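Long-range contact in polyketide synthase III (Ectocarpus siliculosus, PDB 4B0N), which probably transfers acyl groups as a type III polyketide synthase of the chalcone synthase family, feeding a pathway to phlorotannin monomers in a brown alga: residues V151-F165 against G179-G193. Numbering follows the deposited sequence.
Sequences VEDISKLVVVSSTGF and GLTRSVDRTLIGFMG
Leu157, Leu180 and Ile189, the side chains at the heart of this contact, show how two neighbouring parallel strands of a beta-alpha-beta unit in the thiolase fold are hydrogen-bonded edge to edge and packed together on both faces. Leu157 CD2 meets Leu180 CD1 at 4.0 Å, the two side chains crossing at about a right angle, while Leu157 CB rests on Val184 CG2. The other methyl of Leu180, CD2, packs against Val151 O and Ile154 CB. On this face Leu157 also touches Leu174 of helix 170-177, the crossover of the unit. Ile189 serves the opposite face. With CG1 anti to the carbonyl carbon (chi1 -60°) and the chain extended beyond it, CD1 reaches back to Val158 CG1 at 3.8 Å, and Ile189 CB packs beside Val160 CG2 at 3.8 Å.

Between these faces runs an unbroken parallel pattern of backbone bonds from Asp185 N to Ser155 O as far as Phe191 N to Ser161 O. Lys156 and Asp185 extend side by side, but Lys156 NZ is hydrogen-bonded to Asn203 O and stays 5.5 Å from Asp185 OD1, too far for a salt bridge.

Past the strands, Ser162 OG accepts the N-H of Gly193 (OG to N 3.0 Å) and is hydrogen-bonded to a water that also donates to Gly193 O. Phe165 CZ comes within 3.4 Å of Phe191 CD1, which lies at the edge of the Phe165 ring, near its plane; the ring planes are inclined at 60°. Phe165 lies beside a bound malonic acid, probably from the crystallisation liquor, and Thr163 lines the arachidonic acid pocket. The chemistry thus implies a division of labour: backbone bonds set the register, aliphatic groups pack on both faces, strand 185-190 and Phe165 meet the second subunit, and the end after the strands leads to the ligand pockets.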
loop_
_atom_site.group_PDB
_atom_site.type_symbol
_atom_site.label_atom_id
_atom_site.label_comp_id
_atom_site.label_asym_id
_atom_site.label_seq_id
_atom_site.Cartn_x
_atom_site.Cartn_y
_atom_site.Cartn_z
ATOM N N VAL A 151 20.261 8.431 -10.743
ATOM C CA VAL A 151 19.020 8.729 -10.016
ATOM C C VAL A 151 17.934 9.319 -10.928
ATOM O O VAL A 151 16.743 9.241 -10.614
ATOM C CB VAL A 151 19.257 9.647 -8.790
ATOM C CG1 VAL A 151 20.111 8.942 -7.744
ATOM C CG2 VAL A 151 19.891 10.969 -9.204
ATOM N N GLU A 152 18.357 9.890 -12.054
ATOM C CA GLU A 152 17.449 10.453 -13.053
ATOM C C GLU A 152 16.614 9.383 -13.752
ATOM O O GLU A 152 15.455 9.618 -14.096
ATOM C CB GLU A 152 18.228 11.246 -14.114
ATOM C CG GLU A 152 18.795 12.585 -13.652
ATOM C CD GLU A 152 20.143 12.461 -12.961
ATOM O OE1 GLU A 152 21.067 11.849 -13.539
ATOM O OE2 GLU A 152 20.284 12.989 -11.838
ATOM N N ASP A 153 17.210 8.209 -13.951
ATOM C CA ASP A 153 16.623 7.154 -14.783
ATOM C C ASP A 153 15.471 6.394 -14.116
ATOM O O ASP A 153 14.790 5.598 -14.764
ATOM C CB ASP A 153 17.708 6.171 -15.241
ATOM C CG ASP A 153 18.943 6.869 -15.800
ATOM O OD1 ASP A 153 18.802 7.882 -16.520
ATOM O OD2 ASP A 153 20.062 6.392 -15.520
ATOM N N ILE A 154 15.260 6.635 -12.826
ATOM C CA ILE A 154 14.160 6.006 -12.100
ATOM C C ILE A 154 12.854 6.736 -12.411
ATOM O O ILE A 154 12.755 7.952 -12.227
ATOM C CB ILE A 154 14.431 5.964 -10.575
ATOM C CG1 ILE A 154 15.719 5.180 -10.269
ATOM C CG2 ILE A 154 13.239 5.395 -9.810
ATOM C CD1 ILE A 154 15.750 3.750 -10.780
ATOM N N SER A 155 11.868 5.986 -12.897
ATOM C CA SER A 155 10.561 6.533 -13.268
ATOM C C SER A 155 9.478 6.163 -12.260
ATOM O O SER A 155 8.499 6.896 -12.087
ATOM C CB SER A 155 10.151 6.030 -14.652
ATOM O OG SER A 155 11.119 6.361 -15.629
ATOM N N LYS A 156 9.660 5.016 -11.606
ATOM C CA LYS A 156 8.685 4.490 -10.660
ATOM C C LYS A 156 9.354 4.123 -9.341
ATOM O O LYS A 156 10.429 3.519 -9.321
ATOM C CB LYS A 156 7.979 3.267 -11.246
ATOM C CG LYS A 156 6.633 2.973 -10.612
ATOM C CD LYS A 156 6.277 1.502 -10.694
ATOM C CE LYS A 156 4.858 1.268 -10.205
ATOM N NZ LYS A 156 4.625 -0.154 -9.838
ATOM N N LEU A 157 8.707 4.494 -8.241
ATOM C CA LEU A 157 9.199 4.185 -6.903
ATOM C C LEU A 157 8.129 3.457 -6.100
ATOM O O LEU A 157 6.998 3.931 -5.974
ATOM C CB LEU A 157 9.644 5.465 -6.186
ATOM C CG LEU A 157 10.100 5.419 -4.726
ATOM C CD1 LEU A 157 11.306 4.509 -4.536
ATOM C CD2 LEU A 157 10.414 6.830 -4.254
ATOM N N VAL A 158 8.491 2.294 -5.574
ATOM C CA VAL A 158 7.580 1.508 -4.763
ATOM C C VAL A 158 8.230 1.216 -3.418
ATOM O O VAL A 158 9.273 0.557 -3.356
ATOM C CB VAL A 158 7.182 0.191 -5.461
ATOM C CG1 VAL A 158 6.305 -0.656 -4.552
ATOM C CG2 VAL A 158 6.467 0.474 -6.778
ATOM N N VAL A 159 7.619 1.727 -2.350
ATOM C CA VAL A 159 8.073 1.462 -0.986
ATOM C C VAL A 159 7.136 0.450 -0.334
ATOM O O VAL A 159 5.918 0.526 -0.492
ATOM C CB VAL A 159 8.153 2.756 -0.142
ATOM C CG1 VAL A 159 8.525 2.450 1.305
ATOM C CG2 VAL A 159 9.152 3.732 -0.748
ATOM N N VAL A 160 7.722 -0.500 0.389
ATOM C CA VAL A 160 6.977 -1.575 1.037
ATOM C C VAL A 160 7.334 -1.644 2.523
ATOM O O VAL A 160 8.514 -1.733 2.880
ATOM C CB VAL A 160 7.271 -2.934 0.363
ATOM C CG1 VAL A 160 6.751 -4.088 1.206
ATOM C CG2 VAL A 160 6.675 -2.985 -1.035
ATOM N N SER A 161 6.315 -1.597 3.382
ATOM C CA SER A 161 6.508 -1.741 4.827
ATOM C C SER A 161 5.219 -2.091 5.562
ATOM O O SER A 161 4.147 -1.593 5.226
ATOM C CB SER A 161 7.110 -0.469 5.433
ATOM O OG SER A 161 7.615 -0.724 6.733
ATOM N N SER A 162 5.345 -2.961 6.563
ATOM C CA SER A 162 4.260 -3.283 7.485
ATOM C C SER A 162 4.587 -2.761 8.889
ATOM O O SER A 162 3.803 -2.932 9.826
ATOM C CB SER A 162 4.024 -4.797 7.528
ATOM O OG SER A 162 3.578 -5.288 6.278
ATOM N N THR A 163 5.747 -2.126 9.026
ATOM C CA THR A 163 6.200 -1.602 10.318
ATOM C C THR A 163 6.268 -0.069 10.350
ATOM O O THR A 163 6.663 0.521 11.361
ATOM C CB THR A 163 7.574 -2.184 10.716
ATOM O OG1 THR A 163 8.518 -1.966 9.658
ATOM C CG2 THR A 163 7.461 -3.677 11.007
ATOM N N GLY A 164 5.877 0.565 9.247
ATOM C CA GLY A 164 5.910 2.020 9.144
ATOM C C GLY A 164 4.820 2.608 8.271
ATOM O O GLY A 164 4.580 2.137 7.158
ATOM N N PHE A 165 4.152 3.632 8.796
ATOM C CA PHE A 165 3.142 4.382 8.057
ATOM C C PHE A 165 3.351 5.847 8.390
ATOM O O PHE A 165 3.272 6.241 9.557
ATOM C CB PHE A 165 1.724 3.938 8.437
ATOM C CG PHE A 165 1.446 2.487 8.164
ATOM C CD1 PHE A 165 1.028 2.069 6.905
ATOM C CD2 PHE A 165 1.600 1.535 9.165
ATOM C CE1 PHE A 165 0.772 0.730 6.647
ATOM C CE2 PHE A 165 1.348 0.195 8.916
ATOM C CZ PHE A 165 0.932 -0.207 7.655
ATOM N N GLY A 179 17.422 13.045 -4.900
ATOM C CA GLY A 179 17.166 14.021 -5.955
ATOM C C GLY A 179 16.526 13.368 -7.168
ATOM O O GLY A 179 16.926 13.632 -8.302
ATOM N N LEU A 180 15.540 12.506 -6.921
ATOM C CA LEU A 180 14.809 11.823 -7.983
ATOM C C LEU A 180 13.964 12.813 -8.773
ATOM O O LEU A 180 13.646 13.893 -8.274
ATOM C CB LEU A 180 13.911 10.736 -7.389
ATOM C CG LEU A 180 14.555 9.581 -6.615
ATOM C CD1 LEU A 180 13.496 8.829 -5.820
ATOM C CD2 LEU A 180 15.309 8.631 -7.540
ATOM N N THR A 181 13.612 12.448 -10.005
ATOM C CA THR A 181 12.724 13.270 -10.832
ATOM C C THR A 181 11.369 13.430 -10.146
ATOM O O THR A 181 10.790 12.454 -9.665
ATOM C CB THR A 181 12.549 12.706 -12.263
ATOM O OG1 THR A 181 11.537 13.447 -12.959
ATOM C CG2 THR A 181 12.171 11.221 -12.242
ATOM N N ARG A 182 10.873 14.662 -10.104
ATOM C CA ARG A 182 9.677 14.982 -9.320
ATOM C C ARG A 182 8.370 14.481 -9.932
ATOM O O ARG A 182 7.299 14.646 -9.343
ATOM C CB ARG A 182 9.610 16.480 -9.018
ATOM C CG ARG A 182 10.824 16.991 -8.263
ATOM C CD ARG A 182 10.438 18.083 -7.289
ATOM N NE ARG A 182 11.413 18.203 -6.211
ATOM C CZ ARG A 182 11.118 18.579 -4.971
ATOM N NH1 ARG A 182 9.866 18.864 -4.635
ATOM N NH2 ARG A 182 12.075 18.661 -4.056
ATOM N N SER A 183 8.469 13.863 -11.108
ATOM C CA SER A 183 7.317 13.271 -11.781
ATOM C C SER A 183 7.242 11.755 -11.564
ATOM O O SER A 183 6.486 11.059 -12.250
ATOM C CB SER A 183 7.354 13.592 -13.278
ATOM O OG SER A 183 8.212 12.700 -13.970
ATOM N N VAL A 184 8.019 11.254 -10.604
ATOM C CA VAL A 184 8.118 9.810 -10.349
ATOM C C VAL A 184 6.787 9.199 -9.887
ATOM O O VAL A 184 6.098 9.748 -9.022
ATOM C CB VAL A 184 9.297 9.457 -9.393
ATOM C CG1 VAL A 184 9.181 10.187 -8.064
ATOM C CG2 VAL A 184 9.407 7.958 -9.166
ATOM N N ASP A 185 6.429 8.080 -10.513
ATOM C CA ASP A 185 5.258 7.291 -10.154
ATOM C C ASP A 185 5.536 6.606 -8.816
ATOM O O ASP A 185 6.375 5.711 -8.738
ATOM C CB ASP A 185 4.990 6.264 -11.268
ATOM C CG ASP A 185 3.809 5.337 -10.975
ATOM O OD1 ASP A 185 3.403 5.192 -9.804
ATOM O OD2 ASP A 185 3.290 4.734 -11.940
ATOM N N ARG A 186 4.846 7.038 -7.764
ATOM C CA ARG A 186 5.066 6.469 -6.431
ATOM C C ARG A 186 3.896 5.643 -5.885
ATOM O O ARG A 186 2.730 5.958 -6.124
ATOM C CB ARG A 186 5.535 7.532 -5.420
ATOM C CG ARG A 186 4.699 8.802 -5.314
ATOM C CD ARG A 186 5.442 9.824 -4.462
ATOM N NE ARG A 186 4.658 11.019 -4.149
ATOM C CZ ARG A 186 3.954 11.198 -3.032
ATOM N NH1 ARG A 186 3.906 10.258 -2.094
ATOM N NH2 ARG A 186 3.285 12.326 -2.852
ATOM N N THR A 187 4.231 4.572 -5.172
ATOM C CA THR A 187 3.237 3.691 -4.564
ATOM C C THR A 187 3.731 3.180 -3.209
ATOM O O THR A 187 4.884 2.764 -3.073
ATOM C CB THR A 187 2.884 2.501 -5.493
ATOM O OG1 THR A 187 2.467 2.998 -6.773
ATOM C CG2 THR A 187 1.759 1.646 -4.909
ATOM N N LEU A 188 2.851 3.227 -2.212
ATOM C CA LEU A 188 3.146 2.698 -0.889
ATOM C C LEU A 188 2.316 1.443 -0.598
ATOM O O LEU A 188 1.092 1.516 -0.426
ATOM C CB LEU A 188 2.915 3.770 0.181
ATOM C CG LEU A 188 3.755 5.054 0.113
ATOM C CD1 LEU A 188 3.130 6.157 0.956
ATOM C CD2 LEU A 188 5.195 4.813 0.539
ATOM N N ILE A 189 2.993 0.294 -0.570
ATOM C CA ILE A 189 2.369 -0.986 -0.233
ATOM C C ILE A 189 2.554 -1.250 1.257
ATOM O O ILE A 189 3.668 -1.502 1.720
ATOM C CB ILE A 189 2.959 -2.157 -1.053
ATOM C CG1 ILE A 189 2.759 -1.927 -2.555
ATOM C CG2 ILE A 189 2.339 -3.486 -0.624
ATOM C CD1 ILE A 189 3.451 -2.951 -3.434
ATOM N N GLY A 190 1.453 -1.193 1.999
ATOM C CA GLY A 190 1.495 -1.305 3.454
ATOM C C GLY A 190 0.716 -2.467 4.044
ATOM O O GLY A 190 -0.312 -2.886 3.498
ATOM N N PHE A 191 1.233 -2.991 5.156
ATOM C CA PHE A 191 0.551 -3.992 5.982
ATOM C C PHE A 191 0.215 -5.287 5.226
ATOM O O PHE A 191 -0.817 -5.920 5.483
ATOM C CB PHE A 191 -0.704 -3.374 6.616
ATOM C CG PHE A 191 -0.841 -3.622 8.094
ATOM C CD1 PHE A 191 0.187 -3.290 8.974
ATOM C CD2 PHE A 191 -2.019 -4.146 8.614
ATOM C CE1 PHE A 191 0.056 -3.505 10.336
ATOM C CE2 PHE A 191 -2.158 -4.359 9.975
ATOM C CZ PHE A 191 -1.119 -4.038 10.838
ATOM N N MET A 192 1.091 -5.677 4.299
ATOM C CA MET A 192 0.932 -6.938 3.565
ATOM C C MET A 192 1.882 -8.030 4.065
ATOM O O MET A 192 2.124 -9.023 3.377
ATOM C CB MET A 192 1.088 -6.727 2.054
ATOM C CG MET A 192 -0.052 -5.951 1.410
ATOM S SD MET A 192 -0.255 -6.276 -0.354
ATOM C CE MET A 192 -1.139 -7.834 -0.316
ATOM N N GLY A 193 2.417 -7.828 5.269
ATOM C CA GLY A 193 3.187 -8.849 5.975
ATOM C C GLY A 193 4.565 -9.173 5.429
ATOM O O GLY A 193 5.253 -8.310 4.880
HETATM O O HOH W 1 5.648 -5.429 4.680
#